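PDB 5WPW: cocosin 1 acidic chain, which serves as a seed storage protein of coconut, an 11S globulin held as a nutrient reserve in hexamers and also a potential food allergen. Local coordinates for residues Ile42-Pro54 and Arg209-Val221. The protein carries 2 engineered substitutions. Sequence-based numbering, arbitrary orientation.
Sequences IRRVIEPRGLLLP and RGEIVRAENGLQV
Val213 O takes the shortest sound polar bond of the contact, from Leu51 N at 2.8 Å and nearly straight (N-H...O angle 168°). The same oxygen also receives a CA-H...O contact from Gly50, at 3.3 Å from its CA, so two groups grip one carbonyl. Val213 N returns a bond to Leu51 O, making this an antiparallel hydrogen-bonded pair. The ladder continues as Leu53 N to Glu211 O (3.0 Å) and Ala215 N to Arg49 O (2.9 Å), and strand 212-214 thereby joins strand 50-57 in a curled sheet of the N-terminal cupin (jelly-roll beta-barrel) domain. Asn391 of a second subunit packs on Ala215 and Leu219.

Side chains pack on both faces of the pair. On the face of Leu51 and Val213, the end of Leu53 reaches Val213, CD2 lying 3.8 Å from Val213 CG2. On the face of Leu52 and Ile212, Ile212 has CG1 beside its backbone N (chi1 -52°) and CG2 anti to it; CG2 meets Ile46 CG2 at 3.9 Å, while CD1 packs against Arg44 CD. Leu52 CD1 touches Ile212 CG1 and lies over the rim of one face of the Arg44 guanidinium, 3.6 Å above its plane.

Glu211 runs alongside Leu52, pointing the same way, and forms a salt bridge with Arg44, though the placement of Arg44 NH2 and Glu211 OE2 is less sure. As modelled, the guanidinium and carboxylate planes stand 88° apart; Thr24 hydrogen-bonds to both partners. At the type II turn from Glu47 to Gly50, which links strands 40-46 and 50-57, Arg214 NH1 makes a weak bond to Pro48 O.

Backbone bonds thus fix the strand pairing, while Ile212 packs toward strand 40-46. Opposite charges, with Thr24, probably offset the cost of burying Arg44 and Glu211, as far as their uncertain placement allows.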
ATOM      1  N   ILE A  42      12.859  30.258   5.776  1.00 31.92           N
ATOM      2  CA  ILE A  42      12.666  31.454   6.581  1.00 33.24           C
ATOM      3  C   ILE A  42      13.153  31.164   7.990  1.00 34.85           C
ATOM      4  O   ILE A  42      13.086  30.031   8.479  1.00 31.61           O
ATOM      5  CB  ILE A  42      11.196  31.942   6.591  1.00 28.20           C
ATOM      6  CG1 ILE A  42      10.333  31.087   7.508  1.00 37.77           C
ATOM      7  CG2 ILE A  42      10.606  31.975   5.195  1.00 37.37           C
ATOM      8  CD1 ILE A  42       8.843  31.411   7.399  1.00 33.13           C
ATOM      9  N   ARG A  43      13.686  32.195   8.631  1.00 33.72           N
ATOM     10  CA  ARG A  43      14.035  32.149  10.039  1.00 33.35           C
ATOM     11  C   ARG A  43      13.167  33.158  10.777  1.00 34.86           C
ATOM     12  O   ARG A  43      13.002  34.289  10.320  1.00 33.64           O
ATOM     13  CB  ARG A  43      15.521  32.469  10.273  1.00 33.43           C
ATOM     14  CG  ARG A  43      15.919  32.361  11.747  1.00 32.46           C
ATOM     15  CD  ARG A  43      17.212  33.105  12.057  1.00 40.88           C
ATOM     16  NE  ARG A  43      18.345  32.484  11.387  1.00 48.50           N
ATOM     17  CZ  ARG A  43      19.328  33.158  10.804  1.00 45.51           C
ATOM     18  NH1 ARG A  43      19.311  34.483  10.814  1.00 46.58           N
ATOM     19  NH2 ARG A  43      20.317  32.507  10.195  1.00 42.78           N
ATOM     20  N   ARG A  44      12.613  32.748  11.910  1.00 32.34           N
ATOM     21  CA  ARG A  44      11.812  33.629  12.748  1.00 35.89           C
ATOM     22  C   ARG A  44      12.378  33.712  14.155  1.00 35.16           C
ATOM     23  O   ARG A  44      12.823  32.706  14.723  1.00 29.88           O
ATOM     24  CB  ARG A  44      10.373  33.156  12.843  1.00 32.44           C
ATOM     25  CG  ARG A  44       9.455  33.875  11.960  1.00 36.14           C
ATOM     26  CD  ARG A  44       8.057  33.565  12.369  1.00 39.12           C
ATOM     27  NE  ARG A  44       7.437  32.619  11.459  1.00 42.95           N
ATOM     28  CZ  ARG A  44       6.887  32.962  10.302  1.00 42.35           C
ATOM     29  NH1 ARG A  44       6.340  32.040   9.533  1.00 42.19           N
ATOM     30  NH2 ARG A  44       6.883  34.230   9.925  1.00 40.63           N
ATOM     31  N   VAL A  45      12.326  34.912  14.731  1.00 31.53           N
ATOM     32  CA  VAL A  45      12.595  35.111  16.146  1.00 33.08           C
ATOM     33  C   VAL A  45      11.325  35.663  16.774  1.00 38.70           C
ATOM     34  O   VAL A  45      10.787  36.669  16.303  1.00 36.57           O
ATOM     35  CB  VAL A  45      13.784  36.061  16.383  1.00 39.08           C
ATOM     36  CG1 VAL A  45      13.888  36.391  17.855  1.00 38.58           C
ATOM     37  CG2 VAL A  45      15.055  35.419  15.929  1.00 35.90           C
ATOM     38  N   ILE A  46      10.843  34.997  17.817  1.00 36.14           N
ATOM     39  CA  ILE A  46       9.591  35.344  18.475  1.00 38.35           C
ATOM     40  C   ILE A  46       9.934  35.680  19.917  1.00 36.76           C
ATOM     41  O   ILE A  46      10.268  34.788  20.710  1.00 35.78           O
ATOM     42  CB  ILE A  46       8.553  34.207  18.404  1.00 34.67           C
ATOM     43  CG1 ILE A  46       8.237  33.833  16.955  1.00 33.01           C
ATOM     44  CG2 ILE A  46       7.274  34.581  19.129  1.00 30.90           C
ATOM     45  CD1 ILE A  46       7.361  32.594  16.852  1.00 35.02           C
ATOM     46  N   GLU A  47       9.848  36.973  20.260  1.00 38.95           N
ATOM     47  CA  GLU A  47      10.138  37.405  21.612  1.00 35.39           C
ATOM     48  C   GLU A  47       9.185  36.734  22.584  1.00 34.33           C
ATOM     49  O   GLU A  47       8.125  36.237  22.185  1.00 40.01           O
ATOM     50  CB  GLU A  47      10.020  38.925  21.741  1.00 44.07           C
ATOM     51  CG  GLU A  47      10.724  39.716  20.662  1.00 43.55           C
ATOM     52  CD  GLU A  47      12.197  39.403  20.595  1.00 49.61           C
ATOM     53  OE1 GLU A  47      12.778  39.570  19.498  1.00 49.83           O
ATOM     54  OE2 GLU A  47      12.769  38.993  21.633  1.00 48.92           O
ATOM     55  N   PRO A  48       9.546  36.694  23.863  1.00 35.49           N
ATOM     56  CA  PRO A  48       8.609  36.201  24.874  1.00 31.10           C
ATOM     57  C   PRO A  48       7.283  36.946  24.794  1.00 35.50           C
ATOM     58  O   PRO A  48       7.234  38.140  24.484  1.00 32.57           O
ATOM     59  CB  PRO A  48       9.344  36.459  26.193  1.00 38.76           C
ATOM     60  CG  PRO A  48      10.785  36.421  25.817  1.00 38.64           C
ATOM     61  CD  PRO A  48      10.880  36.978  24.431  1.00 34.57           C
ATOM     62  N   ARG A  49       6.196  36.200  25.006  1.00 33.40           N
ATOM     63  CA  ARG A  49       4.814  36.664  24.928  1.00 35.11           C
ATOM     64  C   ARG A  49       4.399  37.062  23.511  1.00 31.25           C
ATOM     65  O   ARG A  49       3.334  37.672  23.329  1.00 36.14           O
ATOM     66  CB  ARG A  49       4.557  37.819  25.919  1.00 31.20           C
ATOM     67  CG  ARG A  49       4.127  37.332  27.320  1.00 36.36           C
ATOM     68  CD  ARG A  49       5.038  36.241  27.863  1.00 36.81           C
ATOM     69  NE  ARG A  49       4.685  35.835  29.222  1.00 50.59           N
ATOM     70  CZ  ARG A  49       5.127  34.728  29.818  1.00 50.80           C
ATOM     71  NH1 ARG A  49       5.942  33.898  29.173  1.00 50.60           N
ATOM     72  NH2 ARG A  49       4.748  34.448  31.060  1.00 48.00           N
ATOM     73  N   GLY A  50       5.188  36.701  22.500  1.00 33.67           N
ATOM     74  CA  GLY A  50       4.828  36.944  21.114  1.00 31.90           C
ATOM     75  C   GLY A  50       4.053  35.771  20.529  1.00 34.25           C
ATOM     76  O   GLY A  50       4.395  34.612  20.747  1.00 36.45           O
ATOM     77  N   LEU A  51       3.011  36.102  19.775  1.00 29.43           N
ATOM     78  CA  LEU A  51       2.134  35.148  19.104  1.00 30.57           C
ATOM     79  C   LEU A  51       2.311  35.296  17.598  1.00 29.27           C
ATOM     80  O   LEU A  51       2.125  36.389  17.053  1.00 28.33           O
ATOM     81  CB  LEU A  51       0.673  35.387  19.510  1.00 30.20           C
ATOM     82  CG  LEU A  51      -0.441  34.737  18.686  1.00 27.72           C
ATOM     83  CD1 LEU A  51      -0.492  33.231  18.989  1.00 29.60           C
ATOM     84  CD2 LEU A  51      -1.758  35.410  18.998  1.00 30.96           C
ATOM     85  N   LEU A  52       2.709  34.208  16.927  1.00 32.24           N
ATOM     86  CA  LEU A  52       2.634  34.145  15.469  1.00 26.39           C
ATOM     87  C   LEU A  52       1.190  33.890  15.052  1.00 30.51           C
ATOM     88  O   LEU A  52       0.626  32.834  15.374  1.00 28.15           O
ATOM     89  CB  LEU A  52       3.542  33.042  14.930  1.00 29.86           C
ATOM     90  CG  LEU A  52       3.638  32.853  13.417  1.00 31.52           C
ATOM     91  CD1 LEU A  52       4.235  34.079  12.750  1.00 31.56           C
ATOM     92  CD2 LEU A  52       4.484  31.625  13.150  1.00 32.28           C
ATOM     93  N   LEU A  53       0.605  34.842  14.315  1.00 27.78           N
ATOM     94  CA  LEU A  53      -0.807  34.784  13.970  1.00 26.51           C
ATOM     95  C   LEU A  53      -1.117  33.590  13.068  1.00 30.06           C
ATOM     96  O   LEU A  53      -0.271  33.160  12.280  1.00 27.72           O
ATOM     97  CB  LEU A  53      -1.234  36.066  13.258  1.00 29.24           C
ATOM     98  CG  LEU A  53      -0.927  37.308  14.096  1.00 28.79           C
ATOM     99  CD1 LEU A  53      -1.267  38.542  13.319  1.00 28.68           C
ATOM    100  CD2 LEU A  53      -1.672  37.189  15.414  1.00 31.45           C
ATOM    101  N   PRO A  54      -2.341  33.067  13.132  1.00 26.54           N
ATOM    102  CA  PRO A  54      -2.684  31.894  12.316  1.00 27.89           C
ATOM    103  C   PRO A  54      -2.579  32.179  10.827  1.00 30.59           C
ATOM    104  O   PRO A  54      -2.973  33.243  10.341  1.00 27.16           O
ATOM    105  CB  PRO A  54      -4.115  31.576  12.730  1.00 25.70           C
ATOM    106  CG  PRO A  54      -4.641  32.866  13.355  1.00 25.40           C
ATOM    107  CD  PRO A  54      -3.446  33.473  14.019  1.00 29.17           C
ATOM    108  N   ARG A 209       0.964  45.700  13.652  1.00 44.44           N
ATOM    109  CA  ARG A 209       1.815  44.799  14.415  1.00 44.06           C
ATOM    110  C   ARG A 209       2.583  43.799  13.550  1.00 44.18           C
ATOM    111  O   ARG A 209       3.624  43.299  13.987  1.00 44.66           O
ATOM    112  CB  ARG A 209       0.977  44.040  15.444  1.00 44.46           C
ATOM    113  CG  ARG A 209       0.120  44.931  16.341  1.00 46.82           C
ATOM    114  CD  ARG A 209      -0.814  44.101  17.221  1.00 43.49           C
ATOM    115  NE  ARG A 209      -1.845  43.417  16.441  1.00 42.12           N
ATOM    116  CZ  ARG A 209      -2.573  42.407  16.903  1.00 37.71           C
ATOM    117  NH1 ARG A 209      -2.383  41.970  18.139  1.00 35.74           N
ATOM    118  NH2 ARG A 209      -3.496  41.834  16.134  1.00 37.83           N
ATOM    119  N   GLY A 210       2.115  43.492  12.344  1.00 40.59           N
ATOM    120  CA  GLY A 210       2.760  42.413  11.601  1.00 44.92           C
ATOM    121  C   GLY A 210       2.236  41.050  12.032  1.00 41.54           C
ATOM    122  O   GLY A 210       1.183  40.939  12.680  1.00 41.04           O
ATOM    123  N   GLU A 211       2.986  39.993  11.683  1.00 39.48           N
ATOM    124  CA  GLU A 211       2.516  38.629  11.922  1.00 33.73           C
ATOM    125  C   GLU A 211       3.009  38.026  13.237  1.00 35.56           C
ATOM    126  O   GLU A 211       2.615  36.905  13.578  1.00 32.16           O
ATOM    127  CB  GLU A 211       2.916  37.721  10.751  1.00 37.21           C
ATOM    128  CG  GLU A 211       4.393  37.593  10.573  1.00 40.40           C
ATOM    129  CD  GLU A 211       4.770  36.351   9.776  1.00 46.95           C
ATOM    130  OE1 GLU A 211       3.928  35.427   9.651  1.00 40.18           O
ATOM    131  OE2 GLU A 211       5.921  36.298   9.290  1.00 51.75           O
ATOM    132  N   ILE A 212       3.844  38.729  13.994  1.00 26.80           N
ATOM    133  CA  ILE A 212       4.198  38.329  15.345  1.00 30.69           C
ATOM    134  C   ILE A 212       3.814  39.488  16.257  1.00 31.73           C
ATOM    135  O   ILE A 212       4.420  40.561  16.178  1.00 34.82           O
ATOM    136  CB  ILE A 212       5.685  37.993  15.486  1.00 31.21           C
ATOM    137  CG1 ILE A 212       6.107  36.985  14.406  1.00 34.05           C
ATOM    138  CG2 ILE A 212       5.957  37.478  16.881  1.00 32.09           C
ATOM    139  CD1 ILE A 212       7.629  36.877  14.237  1.00 34.26           C
ATOM    140  N   VAL A 213       2.810  39.276  17.109  1.00 34.19           N
ATOM    141  CA  VAL A 213       2.203  40.338  17.912  1.00 37.50           C
ATOM    142  C   VAL A 213       2.384  40.040  19.395  1.00 35.89           C
ATOM    143  O   VAL A 213       2.554  38.884  19.799  1.00 30.94           O
ATOM    144  CB  VAL A 213       0.706  40.516  17.555  1.00 37.85           C
ATOM    145  CG1 VAL A 213       0.547  40.592  16.057  1.00 32.47           C
ATOM    146  CG2 VAL A 213      -0.175  39.394  18.171  1.00 29.91           C
ATOM    147  N   ARG A 214       2.346  41.093  20.219  1.00 34.51           N
ATOM    148  CA  ARG A 214       2.563  40.944  21.652  1.00 35.00           C
ATOM    149  C   ARG A 214       1.241  40.648  22.351  1.00 41.89           C
ATOM    150  O   ARG A 214       0.245  41.347  22.133  1.00 45.50           O
ATOM    151  CB  ARG A 214       3.212  42.208  22.234  1.00 42.88           C
ATOM    152  CG  ARG A 214       3.767  42.067  23.659  1.00 44.18           C
ATOM    153  CD  ARG A 214       5.197  41.464  23.725  1.00 50.02           C
ATOM    154  NE  ARG A 214       6.200  42.219  22.960  1.00 52.80           N
ATOM    155  CZ  ARG A 214       7.520  42.042  23.047  1.00 54.45           C
ATOM    156  NH1 ARG A 214       8.030  41.136  23.887  1.00 48.50           N
ATOM    157  NH2 ARG A 214       8.337  42.778  22.297  1.00 48.14           N
ATOM    158  N   ALA A 215       1.222  39.595  23.161  1.00 33.04           N
ATOM    159  CA  ALA A 215       0.115  39.348  24.085  1.00 38.49           C
ATOM    160  C   ALA A 215       0.550  39.901  25.442  1.00 43.40           C
ATOM    161  O   ALA A 215       1.309  39.255  26.166  1.00 43.55           O
ATOM    162  CB  ALA A 215      -0.227  37.865  24.171  1.00 34.15           C
ATOM    163  N   GLU A 216       0.070  41.098  25.790  1.00 47.02           N
ATOM    164  CA  GLU A 216       0.595  41.757  26.987  1.00 51.62           C
ATOM    165  C   GLU A 216       0.071  41.125  28.275  1.00 48.73           C
ATOM    166  O   GLU A 216       0.741  41.197  29.311  1.00 46.48           O
ATOM    167  CB  GLU A 216       0.278  43.255  26.962  1.00 51.33           C
ATOM    168  CG  GLU A 216       1.213  44.082  27.854  1.00 56.82           C
ATOM    169  CD  GLU A 216       1.251  45.558  27.480  1.00 60.25           C
ATOM    170  OE1 GLU A 216       0.420  46.332  28.009  1.00 62.28           O
ATOM    171  OE2 GLU A 216       2.115  45.946  26.664  1.00 60.53           O
ATOM    172  N   ASN A 217      -1.106  40.495  28.238  1.00 40.28           N
ATOM    173  CA  ASN A 217      -1.647  39.793  29.394  1.00 38.92           C
ATOM    174  C   ASN A 217      -1.251  38.331  29.447  1.00 39.04           C
ATOM    175  O   ASN A 217      -1.843  37.568  30.221  1.00 43.29           O
ATOM    176  CB  ASN A 217      -3.170  39.891  29.406  1.00 45.87           C
ATOM    177  CG  ASN A 217      -3.648  41.205  29.926  1.00 46.46           C
ATOM    178  OD1 ASN A 217      -3.031  41.783  30.823  1.00 51.66           O
ATOM    179  ND2 ASN A 217      -4.755  41.701  29.371  1.00 54.80           N
ATOM    180  N   GLY A 218      -0.288  37.915  28.636  1.00 40.46           N
ATOM    181  CA  GLY A 218      -0.006  36.505  28.494  1.00 39.60           C
ATOM    182  C   GLY A 218      -1.093  35.890  27.645  1.00 36.31           C
ATOM    183  O   GLY A 218      -2.151  36.493  27.438  1.00 38.88           O
ATOM    184  N   LEU A 219      -0.856  34.707  27.119  1.00 40.53           N
ATOM    185  CA  LEU A 219      -1.867  34.004  26.346  1.00 33.19           C
ATOM    186  C   LEU A 219      -2.262  32.781  27.148  1.00 34.10           C
ATOM    187  O   LEU A 219      -1.440  31.890  27.364  1.00 39.01           O
ATOM    188  CB  LEU A 219      -1.337  33.614  24.971  1.00 36.22           C
ATOM    189  CG  LEU A 219      -2.363  32.958  24.051  1.00 36.49           C
ATOM    190  CD1 LEU A 219      -3.175  34.045  23.408  1.00 34.93           C
ATOM    191  CD2 LEU A 219      -1.674  32.090  22.995  1.00 35.47           C
ATOM    192  N   GLN A 220      -3.510  32.722  27.584  1.00 33.57           N
ATOM    193  CA  GLN A 220      -3.997  31.550  28.292  1.00 36.60           C
ATOM    194  C   GLN A 220      -4.800  30.695  27.327  1.00 34.10           C
ATOM    195  O   GLN A 220      -5.742  31.178  26.690  1.00 35.98           O
ATOM    196  CB  GLN A 220      -4.840  31.925  29.508  1.00 36.77           C
ATOM    197  CG  GLN A 220      -4.027  32.560  30.634  1.00 43.01           C
ATOM    198  CD  GLN A 220      -3.473  31.536  31.613  1.00 48.69           C
ATOM    199  OE1 GLN A 220      -2.266  31.286  31.649  1.00 51.01           O
ATOM    200  NE2 GLN A 220      -4.354  30.936  32.409  1.00 52.47           N
ATOM    201  N   VAL A 221      -4.402  29.435  27.207  1.00 39.70           N
ATOM    202  CA  VAL A 221      -5.130  28.437  26.442  1.00 38.90           C
ATOM    203  C   VAL A 221      -5.281  27.227  27.348  1.00 38.27           C
ATOM    204  O   VAL A 221      -4.633  27.123  28.386  1.00 36.31           O
ATOM    205  CB  VAL A 221      -4.406  28.057  25.135  1.00 32.80           C
ATOM    206  CG1 VAL A 221      -4.031  29.288  24.346  1.00 32.55           C
ATOM    207  CG2 VAL A 221      -3.178  27.213  25.437  1.00 37.38           C
TER
HETATM  208  O   HOH W   1       1.856  34.145  10.321  1.00 40.21           O